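Local structure of beta-lactamase (Klebsiella pneumoniae, 6HUH) at residues F29-G32 with S33-F37; S246-A249 with R250-F254; L67-E70 with Q71-A74; I183-Q186 with P187-D190. The protein probably hydrolyses beta-lactam antibiotics to substituted beta-amino acids, acting as a class D beta-lactamase in antibiotic resistance. All coordinates share one frame; numbering follows the deposited sequence.

Contact 1 of 4, residues F29-G32 with S33-F37; sequences FADG and SGKPF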
loop_
_atom_site.group_PDB
_atom_site.type_symbol
_atom_site.label_atom_id
_atom_site.label_comp_id
_atom_site.label_asym_id
_atom_site.label_seq_id
_atom_site.Cartn_x
_atom_site.Cartn_y
_atom_site.Cartn_z
ATOM N N PHE A 29 21.983 5.723 -16.274
ATOM C CA PHE A 29 21.796 4.274 -16.049
ATOM C C PHE A 29 23.122 3.647 -15.587
ATOM O O PHE A 29 24.140 3.770 -16.292
ATOM C CB PHE A 29 21.212 3.536 -17.270
ATOM C CG PHE A 29 19.835 3.972 -17.703
ATOM C CD1 PHE A 29 18.704 3.535 -17.027
ATOM C CD2 PHE A 29 19.661 4.795 -18.811
ATOM C CE1 PHE A 29 17.426 3.944 -17.433
ATOM C CE2 PHE A 29 18.382 5.186 -19.224
ATOM C CZ PHE A 29 17.272 4.748 -18.539
ATOM N N ALA A 30 23.117 3.037 -14.384
ATOM C CA ALA A 30 24.301 2.402 -13.800
ATOM C C ALA A 30 24.119 0.886 -13.609
ATOM O O ALA A 30 22.989 0.407 -13.586
ATOM C CB ALA A 30 24.663 3.069 -12.473
ATOM N N ASP A 31 25.235 0.135 -13.479
ATOM C CA ASP A 31 25.201 -1.317 -13.249
ATOM C C ASP A 31 24.966 -1.658 -11.768
ATOM O O ASP A 31 24.587 -0.776 -10.991
ATOM C CB ASP A 31 26.456 -2.030 -13.809
ATOM C CG ASP A 31 27.795 -1.513 -13.317
ATOM O OD1 ASP A 31 28.019 -1.511 -12.082
ATOM O OD2 ASP A 31 28.661 -1.214 -14.168
ATOM N N GLY A 32 25.200 -2.930 -11.405
ATOM C CA GLY A 32 25.027 -3.451 -10.047
ATOM C C GLY A 32 25.815 -2.728 -8.970
ATOM O O GLY A 32 25.232 -2.311 -7.966
ATOM N N SER A 33 27.138 -2.546 -9.188
ATOM C CA SER A 33 28.052 -1.870 -8.250
ATOM C C SER A 33 27.748 -0.384 -8.020
ATOM O O SER A 33 28.232 0.194 -7.046
ATOM C CB SER A 33 29.504 -2.032 -8.700
ATOM O OG SER A 33 29.758 -1.396 -9.946
ATOM N N GLY A 34 26.977 0.209 -8.934
ATOM C CA GLY A 34 26.611 1.621 -8.946
ATOM C C GLY A 34 27.438 2.415 -9.935
ATOM O O GLY A 34 27.441 3.648 -9.882
ATOM N N LYS A 35 28.166 1.715 -10.841
ATOM C CA LYS A 35 29.020 2.333 -11.856
ATOM C C LYS A 35 28.199 2.778 -13.098
ATOM O O LYS A 35 27.666 1.917 -13.807
ATOM C CB LYS A 35 30.193 1.400 -12.216
ATOM C CG LYS A 35 31.224 2.034 -13.162
ATOM C CD LYS A 35 32.590 1.336 -13.167
ATOM C CE LYS A 35 32.659 0.057 -13.966
ATOM N NZ LYS A 35 32.499 0.291 -15.429
ATOM N N PRO A 36 28.063 4.102 -13.373
ATOM C CA PRO A 36 27.288 4.530 -14.573
ATOM C C PRO A 36 27.886 4.049 -15.889
ATOM O O PRO A 36 29.114 3.964 -16.014
ATOM C CB PRO A 36 27.266 6.071 -14.495
ATOM C CG PRO A 36 27.717 6.406 -13.081
ATOM C CD PRO A 36 28.594 5.263 -12.628
ATOM N N PHE A 37 27.006 3.679 -16.845
ATOM C CA PHE A 37 27.405 3.235 -18.186
ATOM C C PHE A 37 26.760 4.117 -19.262
ATOM O O PHE A 37 27.109 4.015 -20.446
ATOM C CB PHE A 37 27.094 1.743 -18.413
ATOM C CG PHE A 37 25.654 1.334 -18.260
ATOM C CD1 PHE A 37 24.774 1.434 -19.323
ATOM C CD2 PHE A 37 25.199 0.776 -17.076
ATOM C CE1 PHE A 37 23.449 1.035 -19.190
ATOM C CE2 PHE A 37 23.872 0.368 -16.941
ATOM C CZ PHE A 37 23.004 0.504 -17.999
HETATM O O HOH W 1 29.155 0.564 -16.144
#

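Contact 2 of 4, residues S246-A249 with R250-F254; sequences SLRA and REEVF. With SO4 (sulfate ion), chain C.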
loop_
_atom_site.group_PDB
_atom_site.type_symbol
_atom_site.label_atom_id
_atom_site.label_comp_id
_atom_site.label_asym_id
_atom_site.label_seq_id
_atom_site.Cartn_x
_atom_site.Cartn_y
_atom_site.Cartn_z
ATOM N N SER A 246 8.555 15.375 -10.673
ATOM C CA SER A 246 8.894 13.991 -10.303
ATOM C C SER A 246 8.013 12.914 -10.969
ATOM O O SER A 246 8.463 11.772 -11.140
ATOM C CB SER A 246 8.879 13.815 -8.793
ATOM O OG SER A 246 7.574 14.064 -8.301
ATOM N N LEU A 247 6.761 13.266 -11.326
ATOM C CA LEU A 247 5.842 12.336 -11.988
ATOM C C LEU A 247 6.164 12.219 -13.500
ATOM O O LEU A 247 5.847 11.214 -14.134
ATOM C CB LEU A 247 4.370 12.686 -11.708
ATOM C CG LEU A 247 3.999 13.021 -10.253
ATOM C CD1 LEU A 247 2.481 13.120 -10.072
ATOM C CD2 LEU A 247 4.589 12.018 -9.236
ATOM N N ARG A 248 6.847 13.229 -14.041
ATOM C CA ARG A 248 7.323 13.290 -15.412
ATOM C C ARG A 248 8.639 12.490 -15.456
ATOM O O ARG A 248 9.025 11.977 -16.508
ATOM C CB ARG A 248 7.571 14.753 -15.814
ATOM C CG ARG A 248 7.432 14.995 -17.288
ATOM C CD ARG A 248 7.915 16.381 -17.705
ATOM N NE ARG A 248 6.938 17.456 -17.476
ATOM C CZ ARG A 248 5.922 17.745 -18.286
ATOM N NH1 ARG A 248 5.735 17.051 -19.404
ATOM N NH2 ARG A 248 5.109 18.754 -18.005
ATOM N N ALA A 249 9.325 12.387 -14.306
ATOM C CA ALA A 249 10.581 11.646 -14.170
ATOM C C ALA A 249 10.286 10.145 -14.158
ATOM O O ALA A 249 10.864 9.417 -14.966
ATOM C CB ALA A 249 11.321 12.084 -12.901
ATOM N N ARG A 250 9.328 9.708 -13.284
ATOM C CA ARG A 250 8.857 8.332 -13.099
ATOM C C ARG A 250 8.339 7.735 -14.405
ATOM O O ARG A 250 8.617 6.583 -14.729
ATOM C CB ARG A 250 7.767 8.307 -12.017
ATOM C CG ARG A 250 7.271 6.904 -11.641
ATOM C CD ARG A 250 6.296 6.909 -10.462
ATOM N NE ARG A 250 4.926 6.497 -10.805
ATOM C CZ ARG A 250 4.541 5.246 -11.049
ATOM N NH1 ARG A 250 5.420 4.253 -11.016
ATOM N NH2 ARG A 250 3.278 4.983 -11.356
ATOM N N GLU A 251 7.590 8.550 -15.148
ATOM C CA GLU A 251 7.002 8.251 -16.445
ATOM C C GLU A 251 8.113 7.939 -17.471
ATOM O O GLU A 251 8.070 6.889 -18.113
ATOM C CB GLU A 251 6.172 9.466 -16.867
ATOM C CG GLU A 251 5.314 9.317 -18.100
ATOM C CD GLU A 251 4.532 10.591 -18.363
ATOM O OE1 GLU A 251 3.350 10.647 -17.952
ATOM O OE2 GLU A 251 5.125 11.561 -18.897
ATOM N N GLU A 252 9.121 8.838 -17.574
ATOM C CA GLU A 252 10.256 8.765 -18.506
ATOM C C GLU A 252 11.194 7.586 -18.232
ATOM O O GLU A 252 11.816 7.065 -19.165
ATOM C CB GLU A 252 11.030 10.101 -18.553
ATOM C CG GLU A 252 10.369 11.161 -19.420
ATOM C CD GLU A 252 10.759 12.600 -19.113
ATOM O OE1 GLU A 252 9.849 13.463 -19.059
ATOM O OE2 GLU A 252 11.970 12.872 -18.939
ATOM N N VAL A 253 11.282 7.165 -16.967
ATOM C CA VAL A 253 12.108 6.026 -16.575
ATOM C C VAL A 253 11.433 4.739 -17.052
ATOM O O VAL A 253 12.078 3.909 -17.687
ATOM C CB VAL A 253 12.393 6.041 -15.059
ATOM C CG1 VAL A 253 12.857 4.683 -14.561
ATOM C CG2 VAL A 253 13.422 7.107 -14.715
ATOM N N PHE A 254 10.115 4.616 -16.796
ATOM C CA PHE A 254 9.304 3.466 -17.199
ATOM C C PHE A 254 9.189 3.326 -18.710
ATOM O O PHE A 254 8.990 2.214 -19.203
ATOM C CB PHE A 254 7.928 3.487 -16.529
ATOM C CG PHE A 254 7.913 2.751 -15.214
ATOM C CD1 PHE A 254 7.851 1.360 -15.177
ATOM C CD2 PHE A 254 7.910 3.446 -14.013
ATOM C CE1 PHE A 254 7.829 0.679 -13.961
ATOM C CE2 PHE A 254 7.863 2.767 -12.800
ATOM C CZ PHE A 254 7.825 1.390 -12.783
HETATM S S SO4 C . 7.203 13.802 -4.118
HETATM O O1 SO4 C . 6.184 14.520 -3.346
HETATM O O2 SO4 C . 7.297 14.349 -5.473
HETATM O O3 SO4 C . 8.487 13.967 -3.459
HETATM O O4 SO4 C . 6.855 12.384 -4.185
#

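Contact 3 of 4, residues L67-E70 with Q71-A74; sequences LVDE and QLPA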
loop_
_atom_site.group_PDB
_atom_site.type_symbol
_atom_site.label_atom_id
_atom_site.label_comp_id
_atom_site.label_asym_id
_atom_site.label_seq_id
_atom_site.Cartn_x
_atom_site.Cartn_y
_atom_site.Cartn_z
ATOM N N LEU A 67 11.672 1.663 12.735
ATOM C CA LEU A 67 10.711 1.092 11.805
ATOM C C LEU A 67 10.768 -0.402 12.009
ATOM O O LEU A 67 11.865 -0.971 12.108
ATOM C CB LEU A 67 11.049 1.481 10.359
ATOM C CG LEU A 67 11.166 2.971 10.055
ATOM C CD1 LEU A 67 11.721 3.174 8.678
ATOM C CD2 LEU A 67 9.834 3.714 10.250
ATOM N N VAL A 68 9.594 -1.025 12.174
ATOM C CA VAL A 68 9.472 -2.454 12.471
ATOM C C VAL A 68 9.407 -3.249 11.183
ATOM O O VAL A 68 10.204 -4.170 10.985
ATOM C CB VAL A 68 8.271 -2.742 13.411
ATOM C CG1 VAL A 68 8.086 -4.242 13.651
ATOM C CG2 VAL A 68 8.421 -1.998 14.725
ATOM N N ASP A 69 8.424 -2.901 10.332
ATOM C CA ASP A 69 8.168 -3.489 9.021
ATOM C C ASP A 69 7.425 -2.485 8.153
ATOM O O ASP A 69 7.568 -1.292 8.363
ATOM C CB ASP A 69 7.439 -4.860 9.120
ATOM C CG ASP A 69 6.169 -4.905 9.941
ATOM O OD1 ASP A 69 5.443 -3.889 9.972
ATOM O OD2 ASP A 69 5.870 -5.974 10.504
ATOM N N GLU A 70 6.636 -2.956 7.201
ATOM C CA GLU A 70 5.917 -2.130 6.239
ATOM C C GLU A 70 4.665 -1.497 6.847
ATOM O O GLU A 70 4.194 -0.457 6.389
ATOM C CB GLU A 70 5.556 -2.979 5.007
ATOM C CG GLU A 70 6.749 -3.595 4.283
ATOM C CD GLU A 70 7.397 -4.831 4.885
ATOM O OE1 GLU A 70 6.894 -5.353 5.907
ATOM O OE2 GLU A 70 8.426 -5.276 4.330
ATOM N N GLN A 71 4.115 -2.148 7.859
ATOM C CA GLN A 71 2.894 -1.725 8.522
ATOM C C GLN A 71 3.196 -0.957 9.807
ATOM O O GLN A 71 2.377 -0.133 10.235
ATOM C CB GLN A 71 1.981 -2.965 8.856
ATOM C CG GLN A 71 1.707 -4.012 7.738
ATOM C CD GLN A 71 0.906 -3.507 6.531
ATOM O OE1 GLN A 71 1.421 -2.813 5.641
ATOM N NE2 GLN A 71 -0.363 -3.883 6.432
ATOM N N LEU A 72 4.339 -1.265 10.455
ATOM C CA LEU A 72 4.667 -0.678 11.746
ATOM C C LEU A 72 5.952 0.117 11.791
ATOM O O LEU A 72 6.924 -0.239 11.116
ATOM C CB LEU A 72 4.675 -1.765 12.808
ATOM C CG LEU A 72 3.290 -2.282 13.171
ATOM C CD1 LEU A 72 3.273 -3.782 13.188
ATOM C CD2 LEU A 72 2.805 -1.683 14.486
ATOM N N PRO A 73 5.986 1.218 12.585
ATOM C CA PRO A 73 4.899 1.790 13.407
ATOM C C PRO A 73 3.885 2.648 12.632
ATOM O O PRO A 73 4.226 3.282 11.636
ATOM C CB PRO A 73 5.664 2.608 14.433
ATOM C CG PRO A 73 6.862 3.127 13.655
ATOM C CD PRO A 73 7.207 2.054 12.652
ATOM N N ALA A 74 2.628 2.637 13.075
ATOM C CA ALA A 74 1.577 3.453 12.482
ATOM C C ALA A 74 1.484 4.716 13.351
ATOM O O ALA A 74 0.783 4.739 14.373
ATOM C CB ALA A 74 0.258 2.690 12.472
#

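Contact 4 of 4, residues I183-Q186 with P187-D190; sequences ILRQ and PDID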
loop_
_atom_site.group_PDB
_atom_site.type_symbol
_atom_site.label_atom_id
_atom_site.label_comp_id
_atom_site.label_asym_id
_atom_site.label_seq_id
_atom_site.Cartn_x
_atom_site.Cartn_y
_atom_site.Cartn_z
ATOM N N ILE A 183 8.671 -1.519 0.969
ATOM C CA ILE A 183 8.017 -0.204 1.044
ATOM C C ILE A 183 8.318 0.696 -0.193
ATOM O O ILE A 183 7.502 1.573 -0.489
ATOM C CB ILE A 183 8.270 0.531 2.394
ATOM C CG1 ILE A 183 9.757 0.747 2.697
ATOM C CG2 ILE A 183 7.590 -0.208 3.506
ATOM C CD1 ILE A 183 10.040 1.687 3.884
ATOM N N LEU A 184 9.434 0.422 -0.939
ATOM C CA LEU A 184 9.901 1.165 -2.149
ATOM C C LEU A 184 9.535 0.523 -3.515
ATOM O O LEU A 184 9.873 1.091 -4.553
ATOM C CB LEU A 184 11.445 1.360 -2.124
ATOM C CG LEU A 184 12.067 2.435 -1.245
ATOM C CD1 LEU A 184 13.558 2.359 -1.330
ATOM C CD2 LEU A 184 11.608 3.813 -1.656
ATOM N N ARG A 185 8.911 -0.679 -3.504
ATOM C CA ARG A 185 8.506 -1.457 -4.681
ATOM C C ARG A 185 7.524 -0.712 -5.583
ATOM O O ARG A 185 6.597 -0.061 -5.104
ATOM C CB ARG A 185 7.953 -2.815 -4.253
ATOM C CG ARG A 185 7.726 -3.795 -5.392
ATOM C CD ARG A 185 8.741 -4.928 -5.402
ATOM N NE ARG A 185 8.175 -6.146 -5.985
ATOM C CZ ARG A 185 8.029 -6.359 -7.288
ATOM N NH1 ARG A 185 8.408 -5.435 -8.170
ATOM N NH2 ARG A 185 7.485 -7.488 -7.723
ATOM N N GLN A 186 7.743 -0.839 -6.893
ATOM C CA GLN A 186 7.022 -0.220 -8.009
ATOM C C GLN A 186 6.444 -1.313 -8.966
ATOM O O GLN A 186 6.833 -2.492 -8.852
ATOM C CB GLN A 186 8.020 0.670 -8.791
ATOM C CG GLN A 186 8.576 1.872 -8.033
ATOM C CD GLN A 186 7.566 2.987 -7.908
ATOM O OE1 GLN A 186 6.769 3.239 -8.821
ATOM N NE2 GLN A 186 7.564 3.667 -6.758
ATOM N N PRO A 187 5.552 -0.957 -9.941
ATOM C CA PRO A 187 5.047 -1.982 -10.871
ATOM C C PRO A 187 6.178 -2.599 -11.683
ATOM O O PRO A 187 7.145 -1.914 -12.045
ATOM C CB PRO A 187 4.068 -1.214 -11.776
ATOM C CG PRO A 187 3.730 0.016 -11.036
ATOM C CD PRO A 187 4.961 0.361 -10.251
ATOM N N ASP A 188 6.032 -3.899 -11.965
ATOM C CA ASP A 188 6.967 -4.728 -12.712
ATOM C C ASP A 188 7.110 -4.303 -14.186
ATOM O O ASP A 188 6.324 -3.500 -14.708
ATOM C CB ASP A 188 6.458 -6.184 -12.675
ATOM C CG ASP A 188 6.971 -7.063 -11.544
ATOM O OD1 ASP A 188 7.083 -6.557 -10.395
ATOM O OD2 ASP A 188 7.175 -8.283 -11.787
ATOM N N ILE A 189 8.145 -4.862 -14.838
ATOM C CA ILE A 189 8.465 -4.825 -16.261
ATOM C C ILE A 189 8.881 -6.296 -16.515
ATOM O O ILE A 189 9.853 -6.742 -15.916
ATOM C CB ILE A 189 9.564 -3.771 -16.617
ATOM C CG1 ILE A 189 9.067 -2.331 -16.332
ATOM C CG2 ILE A 189 9.992 -3.911 -18.091
ATOM C CD1 ILE A 189 10.117 -1.253 -16.379
ATOM N N ASP A 190 8.101 -7.068 -17.309
ATOM C CA ASP A 190 8.330 -8.515 -17.534
ATOM C C ASP A 190 8.627 -9.241 -16.183
ATOM O O ASP A 190 7.792 -9.192 -15.270
ATOM C CB ASP A 190 9.390 -8.804 -18.638
ATOM C CG ASP A 190 9.326 -10.208 -19.266
ATOM O OD1 ASP A 190 9.581 -11.201 -18.540
ATOM O OD2 ASP A 190 9.082 -10.306 -20.503
#

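Contact 1 of 4, residues F29-G32 with S33-F37
A tight beta hairpin joins strand 26-30 to strand 36-41 at the edge of the central antiparallel sheet, and Phe29 and Phe37 meet at its base. Phe37 N donates to Phe29 O at 2.9 Å, almost straight (178°) and in the carbonyl plane. Higher up, Asp31 N reaches Lys35 O at 3.0 Å from above the plane of that carbonyl, and between these two bonds Ala30 faces Pro36 as a non-hydrogen-bonded pair. The chain reverses through Gly32 and Ser33 in a type I turn, closed by a weak bond from Gly34 N to Asp31 O. Gly34 follows with positive phi, which gives the type I turn plus G1 bulge of a classic hairpin.

The side chain of Asp31 ties the loop down from within. With CG held between its own backbone N and carbonyl carbon (chi1 55°), the carboxylate folds over the turn: Ser33 OG meets OD1 at 2.8 Å, nearly along the C-O bond, and the amides of Ser33 and Lys35 add weak bonds to the same oxygen. A water lies 2.7 Å from OD2. Lys35 NZ stays 4.3 Å from OD2, too far for a salt bridge, although its charge may still steady the carboxylate.

Phe29 turns its ring away to pack on Phe232 and Leu257, between strand 228-238 and helix 245-264. The Phe37 ring doubles back (chi1 59°) across the hairpin: Phe29 O sits over one face, Asp31 N lies at the edge in plane, and CZ touches Phe29 CB at 3.6 Å.

Contact 2 of 4, residues S246-A249 with R250-F254
The Glu252 carboxylate sets one oxygen against the aliphatic stem of Arg248, one helical turn earlier, with OE1 3.4 Å from Arg248 CG. The guanidinium is carried away from it, its plane turned 48° from that of the carboxylate, and Arg248 NE remains 5.2 Å from OE1. Each polar end has its partner on strand 228-238: Glu252 OE2 is hydrogen-bonded to His234 NE2, and Arg248 NE makes a weak bond to Gln238 OE1. Further along, the Phe254 ring has Arg250 O at its edge, in plane.

All of this sits on the first turns of the long helix 245-264, which packs on the antiparallel sheet of the penicillin-recognising fold. Ala249 and Val253 supply the sheet-facing side, resting on Phe219 and His234. The backbone ladder is sound where Arg250 N meets Ser246 O at 3.1 Å and Val253 N meets Ala249 O at 3.0 Å; the rungs between them, from Glu251 N to Leu247 O and from Glu252 N to Arg248 O, are weak.

At the start of the helix, Ser246 holds OG between its backbone N and carbonyl carbon (chi1 62°) and donates to sulfate O2 at 2.9 Å. Ser101 OG and Thr198 OG1 also bind this ion, which probably came from the crystallisation liquor. Thr198 belongs to the Lys-Thr-Gly motif of the family, and the side chain of Ser246 lies about 8 Å from that of Ser51, the predicted acylated serine.

Contact 3 of 4, residues L67-E70 with Q71-A74
Asp69 OD1 is gripped by two successive backbone amides, Leu72 N at 2.9 Å and Gln71 N at 3.0 Å. This is an Asx turn, and it shapes a bend in the surface loop between helices 56-64 and 94-99. The two donors arrive differently: Leu72 N comes nearly along the C-O bond, whereas Gln71 N approaches from above the carboxylate plane, 37° out of it. Asp69 can reach both because its CG stands between its own backbone N and carbonyl carbon (chi1 53°), which folds the carboxylate back over the chain that follows.

A second oxygen with two donors closes the turn. Leu72 O accepts from Val68 N at 3.0 Å and from Asp69 N at 3.2 Å, both from the same face of its carbonyl plane; the first donor stands well above that plane and the second is tilted less. Bonds in both directions between 68-69 and 71-72 thus hold the bend shut, and Asp69 O is bonded in turn to Tyr62 OH on the preceding helix.

Glu70, its chain bent at chi2 (78°), brings OE2 to Asn182 ND2 and His179 ND1 on helix 174-184. Gln71 and Leu72 look out to the second subunit, packing on Arg185 and Pro187 of that chain. Beside the polar frame, Val68 CB rests on Leu72 CB at 3.8 Å. The peptide bond before Pro73 is cis, and the ring crosses Leu67 with CD 3.9 Å from Leu67 CD2.

Contact 4 of 4, residues I183-Q186 with P187-D190
Arg185 meets Asp188 with the outer end of its guanidinium, both terminal nitrogens converging on a single carboxylate oxygen. Asp188 OD1 lies 2.8 Å from NH1 and 2.9 Å from NH2, near the guanidinium plane and only 13° out of it, so the edge of the arginine does the gripping. The carboxylate is turned 39° against that plane. NH1 comes in nearly along the C-O bond, while NH2 uses the syn lone pair, on the side of the other oxygen; OD2 itself stays 4.2 Å from NH2. This is a salt bridge forked on one oxygen, not the paired kind in which each nitrogen takes its own. To get there, Arg185 sets CG anti to its backbone N and then bends at chi2 (108°), which carries the long chain forward past two residues.

The bridge lies within the weakly bonded strand 185-189, an outermost strand of the sheet within this chain and the partner of strand 192-201 in a beta hairpin. The strand follows on helix 174-184, from which Ile183 and Leu184 pack on Met98 of helix 94-99.

Gln186 and Pro187 lie side by side and point the same way, with Gln186 OE1 3.7 Å from Pro187 CD. A bend at chi2 folds the amide of Gln186 back alongside the proline ring, and its NE2 makes a weak bond to Gly196 O on the neighbouring strand. Arg185, Pro187 and Asp188 all pack against Gln71 of the second subunit.

Overall arrangement
Contacts 2 and 4 lean on each other: Phe254 CE1 approaches Pro187 O at 3.3 Å and Phe254 CD1 meets Ile189 CD1 at 3.7 Å, so helix 245-264 covers the edge strand 185-189. Contact 4 also touches contact 3, Glu70 CG lying 3.6 Å from Ile183 CG2. Between subunits these two contacts meet again, Gln71 and Leu72 of one chain packing on residues of 185-188 of the other. Contact 1 stands apart at the far edge of the sheet, its centre about 19 Å from those of contacts 2 and 4. Contact 2 comes closest to the predicted catalytic Ser51: the side chain of Ser246 is about 8 Å from that of Ser51, against about 11 Å for Gln186 of contact 4.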